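Local coordinates for B12-binding domain-containing protein (Kitasatospora setae, PDB 6WTE), which binds cobalamin and a [4Fe-4S] cluster and, as the radical S-adenosylmethionine methylase TsrM, probably transfers a methyl group by a non-radical route, at residues Glu35-Leu39 / Tyr55-Arg59; Gln79-Gly84 / Phe471-Cys475; Phe357-Glu361 / Ala396-Leu400. Residue numbers count along the deposited sequence, not the author numbering.

Contact 1 of 3, residues Glu35-Leu39 / Tyr55-Arg59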
loop_
_atom_site.group_PDB
_atom_site.type_symbol
_atom_site.label_atom_id
_atom_site.label_comp_id
_atom_site.label_asym_id
_atom_site.label_seq_id
_atom_site.Cartn_x
_atom_site.Cartn_y
_atom_site.Cartn_z
ATOM N N GLU A 35 -4.247 10.847 -25.637
ATOM C CA GLU A 35 -2.798 10.755 -25.628
ATOM C C GLU A 35 -2.334 10.923 -24.187
ATOM O O GLU A 35 -2.791 11.832 -23.488
ATOM C CB GLU A 35 -2.181 11.828 -26.526
ATOM C CG GLU A 35 -0.668 11.782 -26.610
ATOM C CD GLU A 35 -0.101 12.914 -27.443
ATOM O OE1 GLU A 35 -0.865 13.843 -27.780
ATOM O OE2 GLU A 35 1.109 12.878 -27.755
ATOM N N VAL A 36 -1.452 10.034 -23.732
ATOM C CA VAL A 36 -1.003 10.029 -22.347
ATOM C C VAL A 36 0.509 10.160 -22.312
ATOM O O VAL A 36 1.219 9.427 -23.009
ATOM C CB VAL A 36 -1.436 8.752 -21.605
ATOM C CG1 VAL A 36 -1.039 8.857 -20.151
ATOM C CG2 VAL A 36 -2.928 8.539 -21.754
ATOM N N GLU A 37 1.000 11.070 -21.481
ATOM C CA GLU A 37 2.418 11.169 -21.176
ATOM C C GLU A 37 2.617 11.071 -19.671
ATOM O O GLU A 37 1.833 11.626 -18.892
ATOM C CB GLU A 37 3.003 12.470 -21.729
ATOM C CG GLU A 37 2.973 12.487 -23.246
ATOM C CD GLU A 37 3.614 13.717 -23.852
ATOM O OE1 GLU A 37 3.542 14.804 -23.246
ATOM O OE2 GLU A 37 4.190 13.586 -24.943
ATOM N N VAL A 38 3.653 10.338 -19.269
ATOM C CA VAL A 38 3.994 10.115 -17.868
ATOM C C VAL A 38 5.268 10.880 -17.561
ATOM O O VAL A 38 6.248 10.807 -18.312
ATOM C CB VAL A 38 4.182 8.619 -17.555
ATOM C CG1 VAL A 38 4.659 8.426 -16.108
ATOM C CG2 VAL A 38 2.891 7.856 -17.808
ATOM N N LEU A 39 5.261 11.603 -16.457
ATOM C CA LEU A 39 6.449 12.282 -15.963
ATOM C C LEU A 39 6.784 11.629 -14.631
ATOM O O LEU A 39 6.077 11.830 -13.639
ATOM C CB LEU A 39 6.192 13.783 -15.835
ATOM C CG LEU A 39 7.342 14.750 -16.039
ATOM C CD1 LEU A 39 8.017 14.488 -17.381
ATOM C CD2 LEU A 39 6.785 16.168 -15.983
ATOM N N TYR A 55 9.104 19.979 -19.199
ATOM C CA TYR A 55 7.887 19.401 -19.762
ATOM C C TYR A 55 6.865 20.479 -20.112
ATOM O O TYR A 55 6.338 20.507 -21.229
ATOM C CB TYR A 55 7.270 18.374 -18.808
ATOM C CG TYR A 55 6.030 17.751 -19.413
ATOM C CD1 TYR A 55 6.127 16.666 -20.275
ATOM C CD2 TYR A 55 4.769 18.277 -19.162
ATOM C CE1 TYR A 55 5.001 16.113 -20.858
ATOM C CE2 TYR A 55 3.641 17.732 -19.741
ATOM C CZ TYR A 55 3.759 16.654 -20.585
ATOM O OH TYR A 55 2.631 16.111 -21.158
ATOM N N PHE A 56 6.555 21.366 -19.163
ATOM C CA PHE A 56 5.465 22.312 -19.374
ATOM C C PHE A 56 5.823 23.436 -20.339
ATOM O O PHE A 56 4.921 24.108 -20.850
ATOM C CB PHE A 56 4.998 22.878 -18.038
ATOM C CG PHE A 56 4.122 21.934 -17.278
ATOM C CD1 PHE A 56 2.823 21.694 -17.702
ATOM C CD2 PHE A 56 4.592 21.267 -16.165
ATOM C CE1 PHE A 56 2.012 20.817 -17.021
ATOM C CE2 PHE A 56 3.780 20.392 -15.480
ATOM C CZ PHE A 56 2.489 20.169 -15.910
ATOM N N ALA A 57 7.105 23.657 -20.605
ATOM C CA ALA A 57 7.449 24.616 -21.646
ATOM C C ALA A 57 7.147 24.061 -23.032
ATOM O O ALA A 57 6.811 24.821 -23.947
ATOM C CB ALA A 57 8.917 25.006 -21.530
ATOM N N GLU A 58 7.237 22.742 -23.192
ATOM C CA GLU A 58 7.050 22.071 -24.470
ATOM C C GLU A 58 5.650 21.498 -24.659
ATOM O O GLU A 58 5.205 21.346 -25.800
ATOM C CB GLU A 58 8.074 20.939 -24.604
ATOM C CG GLU A 58 9.494 21.356 -24.217
ATOM C CD GLU A 58 10.346 20.184 -23.760
ATOM O OE1 GLU A 58 9.856 19.035 -23.816
ATOM O OE2 GLU A 58 11.504 20.409 -23.335
ATOM N N ARG A 59 4.948 21.172 -23.575
ATOM C CA ARG A 59 3.680 20.460 -23.648
ATOM C C ARG A 59 2.628 21.181 -22.820
ATOM O O ARG A 59 2.925 21.759 -21.771
ATOM C CB ARG A 59 3.817 19.011 -23.146
ATOM C CG ARG A 59 4.822 18.186 -23.927
ATOM C CD ARG A 59 4.373 17.996 -25.364
ATOM N NE ARG A 59 3.647 16.746 -25.559
ATOM C CZ ARG A 59 2.957 16.447 -26.654
ATOM N NH1 ARG A 59 2.886 17.317 -27.650
ATOM N NH2 ARG A 59 2.335 15.280 -26.751
#

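Contact 2 of 3, residues Gln79-Gly84 / Phe471-Cys475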
loop_
_atom_site.group_PDB
_atom_site.type_symbol
_atom_site.label_atom_id
_atom_site.label_comp_id
_atom_site.label_asym_id
_atom_site.label_seq_id
_atom_site.Cartn_x
_atom_site.Cartn_y
_atom_site.Cartn_z
ATOM N N GLN A 79 6.504 8.444 12.118
ATOM C CA GLN A 79 5.613 9.553 11.790
ATOM C C GLN A 79 6.291 10.525 10.822
ATOM O O GLN A 79 6.421 11.728 11.073
ATOM C CB GLN A 79 5.142 10.247 13.067
ATOM C CG GLN A 79 4.260 9.334 13.900
ATOM C CD GLN A 79 4.010 9.862 15.286
ATOM O OE1 GLN A 79 3.909 11.070 15.495
ATOM N NE2 GLN A 79 3.919 8.958 16.252
ATOM N N ARG A 80 6.736 9.961 9.704
ATOM C CA ARG A 80 7.380 10.737 8.650
ATOM C C ARG A 80 6.423 10.876 7.478
ATOM O O ARG A 80 6.193 9.901 6.748
ATOM C CB ARG A 80 8.689 10.089 8.196
ATOM C CG ARG A 80 9.283 10.772 6.969
ATOM C CD ARG A 80 10.791 10.622 6.892
ATOM N NE ARG A 80 11.329 11.299 5.714
ATOM C CZ ARG A 80 11.600 10.693 4.563
ATOM N NH1 ARG A 80 11.389 9.390 4.431
ATOM N NH2 ARG A 80 12.083 11.390 3.543
ATOM N N PRO A 81 5.838 12.050 7.263
ATOM C CA PRO A 81 4.868 12.211 6.178
ATOM C C PRO A 81 5.530 12.406 4.825
ATOM O O PRO A 81 6.663 12.879 4.719
ATOM C CB PRO A 81 4.108 13.478 6.581
ATOM C CG PRO A 81 5.129 14.286 7.292
ATOM C CD PRO A 81 5.992 13.290 8.044
ATOM N N PHE A 82 4.793 12.024 3.780
ATOM C CA PHE A 82 5.156 12.347 2.408
ATOM C C PHE A 82 4.279 13.425 1.783
ATOM O O PHE A 82 4.666 13.986 0.754
ATOM C CB PHE A 82 5.072 11.098 1.516
ATOM C CG PHE A 82 6.027 9.999 1.897
ATOM C CD1 PHE A 82 7.396 10.213 1.880
ATOM C CD2 PHE A 82 5.554 8.741 2.233
ATOM C CE1 PHE A 82 8.277 9.196 2.215
ATOM C CE2 PHE A 82 6.430 7.719 2.568
ATOM C CZ PHE A 82 7.790 7.950 2.563
ATOM N N VAL A 83 3.116 13.732 2.369
ATOM C CA VAL A 83 2.169 14.608 1.680
ATOM C C VAL A 83 2.690 16.037 1.574
ATOM O O VAL A 83 2.295 16.775 0.665
ATOM C CB VAL A 83 0.791 14.572 2.369
ATOM C CG1 VAL A 83 0.216 13.161 2.350
ATOM C CG2 VAL A 83 0.892 15.100 3.791
ATOM N N GLY A 84 3.570 16.463 2.485
ATOM C CA GLY A 84 4.175 17.779 2.343
ATOM C C GLY A 84 5.070 17.863 1.121
ATOM O O GLY A 84 5.041 18.852 0.381
ATOM N N PHE A 471 1.861 19.197 11.087
ATOM C CA PHE A 471 1.851 17.742 11.036
ATOM C C PHE A 471 1.721 17.167 12.437
ATOM O O PHE A 471 2.469 17.532 13.348
ATOM C CB PHE A 471 3.120 17.213 10.374
ATOM C CG PHE A 471 3.047 17.186 8.878
ATOM C CD1 PHE A 471 2.003 16.539 8.234
ATOM C CD2 PHE A 471 4.016 17.815 8.118
ATOM C CE1 PHE A 471 1.939 16.508 6.852
ATOM C CE2 PHE A 471 3.952 17.797 6.739
ATOM C CZ PHE A 471 2.913 17.145 6.109
ATOM N N ARG A 472 0.758 16.265 12.600
ATOM C CA ARG A 472 0.475 15.620 13.879
ATOM C C ARG A 472 -0.142 14.267 13.523
ATOM O O ARG A 472 -1.359 14.067 13.575
ATOM C CB ARG A 472 -0.442 16.478 14.752
ATOM C CG ARG A 472 -0.390 16.139 16.228
ATOM C CD ARG A 472 -1.502 15.189 16.632
ATOM N NE ARG A 472 -2.797 15.854 16.743
ATOM C CZ ARG A 472 -3.748 15.791 15.818
ATOM N NH1 ARG A 472 -3.544 15.103 14.712
ATOM N NH2 ARG A 472 -4.902 16.414 16.003
ATOM N N LEU A 473 0.725 13.340 13.115
ATOM C CA LEU A 473 0.303 12.024 12.652
ATOM C C LEU A 473 -0.094 11.180 13.854
ATOM O O LEU A 473 0.729 10.937 14.743
ATOM C CB LEU A 473 1.419 11.346 11.863
ATOM C CG LEU A 473 1.571 11.721 10.386
ATOM C CD1 LEU A 473 1.853 13.208 10.203
ATOM C CD2 LEU A 473 2.681 10.882 9.763
ATOM N N VAL A 474 -1.350 10.732 13.875
ATOM C CA VAL A 474 -1.949 10.091 15.042
ATOM C C VAL A 474 -1.691 8.590 15.007
ATOM O O VAL A 474 -1.750 7.965 13.940
ATOM C CB VAL A 474 -3.455 10.398 15.092
ATOM C CG1 VAL A 474 -4.109 9.659 16.217
ATOM C CG2 VAL A 474 -3.670 11.898 15.259
ATOM N N CYS A 475 -1.418 8.008 16.185
ATOM C CA CYS A 475 -1.116 6.589 16.337
ATOM C C CYS A 475 -1.851 6.019 17.538
ATOM O O CYS A 475 -2.291 6.749 18.429
ATOM C CB CYS A 475 0.381 6.341 16.536
ATOM S SG CYS A 475 1.386 6.947 15.170
HETATM O O HOH W 1 3.564 13.375 14.027
#

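Contact 3 of 3, residues Phe357-Glu361 / Ala396-Leu400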
loop_
_atom_site.group_PDB
_atom_site.type_symbol
_atom_site.label_atom_id
_atom_site.label_comp_id
_atom_site.label_asym_id
_atom_site.label_seq_id
_atom_site.Cartn_x
_atom_site.Cartn_y
_atom_site.Cartn_z
ATOM N N PHE A 357 -4.135 -20.222 14.633
ATOM C CA PHE A 357 -2.705 -20.376 14.412
ATOM C C PHE A 357 -2.393 -21.624 13.589
ATOM O O PHE A 357 -1.376 -21.654 12.887
ATOM C CB PHE A 357 -1.959 -20.410 15.743
ATOM C CG PHE A 357 -0.467 -20.374 15.589
ATOM C CD1 PHE A 357 0.149 -19.281 14.999
ATOM C CD2 PHE A 357 0.315 -21.428 16.022
ATOM C CE1 PHE A 357 1.525 -19.239 14.850
ATOM C CE2 PHE A 357 1.694 -21.395 15.874
ATOM C CZ PHE A 357 2.296 -20.298 15.288
ATOM N N GLU A 358 -3.263 -22.639 13.625
ATOM C CA GLU A 358 -3.027 -23.831 12.810
ATOM C C GLU A 358 -2.941 -23.487 11.336
ATOM O O GLU A 358 -2.227 -24.161 10.586
ATOM C CB GLU A 358 -4.134 -24.871 13.017
ATOM C CG GLU A 358 -4.263 -25.432 14.413
ATOM C CD GLU A 358 -5.569 -25.018 15.086
ATOM O OE1 GLU A 358 -5.510 -24.439 16.191
ATOM O OE2 GLU A 358 -6.652 -25.265 14.510
ATOM N N ASP A 359 -3.668 -22.451 10.900
ATOM C CA ASP A 359 -3.646 -22.060 9.495
ATOM C C ASP A 359 -2.280 -21.519 9.096
ATOM O O ASP A 359 -1.804 -21.792 7.990
ATOM C CB ASP A 359 -4.743 -21.030 9.216
ATOM C CG ASP A 359 -6.134 -21.604 9.398
ATOM O OD1 ASP A 359 -6.423 -22.677 8.835
ATOM O OD2 ASP A 359 -6.941 -20.998 10.125
ATOM N N THR A 360 -1.638 -20.744 9.977
ATOM C CA THR A 360 -0.282 -20.286 9.694
ATOM C C THR A 360 0.706 -21.448 9.742
ATOM O O THR A 360 1.621 -21.531 8.913
ATOM C CB THR A 360 0.121 -19.182 10.678
ATOM O OG1 THR A 360 -0.644 -17.992 10.412
ATOM C CG2 THR A 360 1.602 -18.847 10.546
ATOM N N GLU A 361 0.538 -22.355 10.709
ATOM C CA GLU A 361 1.395 -23.533 10.772
ATOM C C GLU A 361 1.286 -24.363 9.498
ATOM O O GLU A 361 2.299 -24.831 8.965
ATOM C CB GLU A 361 1.032 -24.372 11.997
ATOM C CG GLU A 361 1.896 -25.603 12.203
ATOM C CD GLU A 361 3.236 -25.298 12.843
ATOM O OE1 GLU A 361 4.271 -25.748 12.303
ATOM O OE2 GLU A 361 3.257 -24.618 13.891
ATOM N N ALA A 396 5.813 -18.324 19.803
ATOM C CA ALA A 396 5.090 -19.201 18.889
ATOM C C ALA A 396 5.481 -18.943 17.438
ATOM O O ALA A 396 5.689 -19.888 16.670
ATOM C CB ALA A 396 3.588 -19.023 19.076
ATOM N N PHE A 397 5.582 -17.668 17.042
ATOM C CA PHE A 397 5.954 -17.350 15.665
ATOM C C PHE A 397 7.375 -17.808 15.347
ATOM O O PHE A 397 7.628 -18.373 14.277
ATOM C CB PHE A 397 5.815 -15.847 15.400
ATOM C CG PHE A 397 4.422 -15.410 15.070
ATOM C CD1 PHE A 397 3.320 -16.138 15.489
ATOM C CD2 PHE A 397 4.209 -14.258 14.318
ATOM C CE1 PHE A 397 2.027 -15.711 15.180
ATOM C CE2 PHE A 397 2.920 -13.832 14.008
ATOM C CZ PHE A 397 1.833 -14.567 14.437
ATOM N N MET A 398 8.322 -17.561 16.257
ATOM C CA MET A 398 9.707 -17.927 15.989
ATOM C C MET A 398 9.871 -19.435 15.839
ATOM O O MET A 398 10.729 -19.892 15.074
ATOM C CB MET A 398 10.615 -17.390 17.099
ATOM C CG MET A 398 10.766 -15.876 17.081
ATOM S SD MET A 398 11.548 -15.295 15.559
ATOM C CE MET A 398 13.163 -16.041 15.771
ATOM N N ALA A 399 9.046 -20.221 16.535
ATOM C CA ALA A 399 9.130 -21.674 16.434
ATOM C C ALA A 399 8.639 -22.202 15.091
ATOM O O ALA A 399 8.870 -23.377 14.788
ATOM C CB ALA A 399 8.340 -22.325 17.576
ATOM N N LEU A 400 7.971 -21.368 14.285
ATOM C CA LEU A 400 7.563 -21.781 12.942
ATOM C C LEU A 400 8.758 -22.056 12.040
ATOM O O LEU A 400 8.637 -22.809 11.068
ATOM C CB LEU A 400 6.691 -20.703 12.299
ATOM C CG LEU A 400 5.303 -20.445 12.872
ATOM C CD1 LEU A 400 4.768 -19.152 12.286
ATOM C CD2 LEU A 400 4.381 -21.605 12.532
HETATM O O HOH W 2 6.961 -25.053 10.934
HETATM O O HOH W 3 5.541 -24.415 14.820
#

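Contact 1 of 3, residues Glu35-Leu39 / Tyr55-Arg59
Charge and polar pairing dominate this contact between edge strand 35-40 and the C-terminal end of helix 48-58, two neighbours in the Rossmann-like B12-binding domain. R59, the first residue past the helix to leave helical backbone angles, turns its side chain toward the strand and joins E35 and E37 in a salt-bridge network. R59 NE donates to E37 OE1 at 3.0 Å in a nearly straight hydrogen bond. R59 NH2 adds two weak, bent ones, to E37 OE2 at 3.1 Å and to E35 OE2 at 2.9 Å; the carboxylate oxygens OE1 of E37 and OE2 of E35 lie at the edge of the guanidinium, near its plane. E35 and E37 can share one arginine because residues two apart on a strand face the same way, with V36 between them pointing to the other side.

The phenol joins the same carboxylate: Y55 OH donates to E37 OE1 at 2.6 Å, so OE1 accepts from both Y55 and R59. The apolar part lies further along the strand, where L39 CD2 packs 3.6 Å from Y55 CB. Y55 and R59 are four residues apart, linked by the helical bond from R59 N to Y55 O at 2.8 Å.

Beyond the pair, R205 makes a salt bridge with E58 and packs against Y55 and R59. Strand 35-40 is the outermost strand at this end of the sheet, hydrogen-bonded alongside strand 4-9; V36 and V38 face helix 20-31, while E37 and L39 face helix 48-58 on the other side.

Contact 2 of 3, residues Gln79-Gly84 / Phe471-Cys475
Two largely irregular segments meet here, the approach to helix 83-96 and the loop that runs into strand 475-476. The contact joins the Rossmann-like B12-binding domain to the radical SAM barrel sheet, where strand 475-476 pairs antiparallel with 404-412; the V83 side chain is about 8 Å from the cobalamin. The backbones come nearest at Q79 and L473, whose CA atoms are 5.9 Å apart. Q79 has left-handed helical angles (phi 55°, psi 56°), R80 and P81 are extended, and V83 and G84 begin the helix. In the other segment F471, L473 and C475 turn toward the first, while R472 and V474 point away.

At the helix end, the F471 ring is the apolar centre. P81 lies over one face of it in a CH-pi contact, with P81 CG 3.6 Å from the ring centroid and only 5° off the normal. V83 CG2 reaches the ring edge 3.5 Å from F471 CE1, and G84 N lies 3.7 Å from F471 CZ; Y118 of helix 112-119 touches both V83 and F471. L473 fills the middle, its CD1 4.3 Å from P81 CB.

At the other end Q79 packs its CG 4.0 Å from L473 CB and brings its NE2 3.4 Å from C475 SG. The amide is held mainly by outside partners, including N439, A76 and Q437. A water joins the segments, donating to Q79 OE1 at 2.8 Å and accepting from L473 N at 3.0 Å.

Contact 3 of 3, residues Phe357-Glu361 / Ala396-Leu400
L400 and F357 are the two residues most deeply engaged, each reaching into the gap between helix 357-369 and the end of helix 387-398. L400 meets segment 357-361 with both methyls: CD1 is 3.6 Å from T360 CG2, while CD2 is 3.7 Å from F357 CZ and 3.5 Å from E361 OE2. The F357 ring also lies against the preceding helical turn, with CZ 4.2 Å from A396 CB and CE1 3.6 Å from F397 CE1. The two phenyl rings meet rim to rim, centroids 5.8 Å apart and planes at 9°, with neither ring over the face of the other.

At the exposed margin, water replaces direct polar pairing. One water donates to E361 OE1 at 3.1 Å and to L400 O at 2.8 Å; another donates to E361 OE2 at 2.5 Å and weakly to A399 O at 3.5 Å. T360 OG1 is hydrogen-bonded to S334 OG, outside the contact.

F397 and L400 also touch V376 of strand 373-380, which lies between the two helices in sequence. Successive helices packed side by side on the outside of parallel strands are characteristic of the beta-alpha repeats of the partial TIM barrel in radical SAM enzymes.

Overall arrangement
From the N terminus, contact 1 comes first: it closes a short loop of 15 residues that lets helix 48-58 fold back on strand 35-40 within the B12-binding domain. Contact 2 opens only after it has closed, and joins that domain to a segment 387 residues further on, the loop leading into strand 475-476 of the radical SAM core sheet. Contact 3, a local pairing of helices 357-369 and 387-398 in that core, is nested inside this long loop. The centres of contacts 1 and 3 are about 51 Å apart, on opposite sides of the chain's centre; contact 2 is about 31 Å and 34 Å from them, centre to centre.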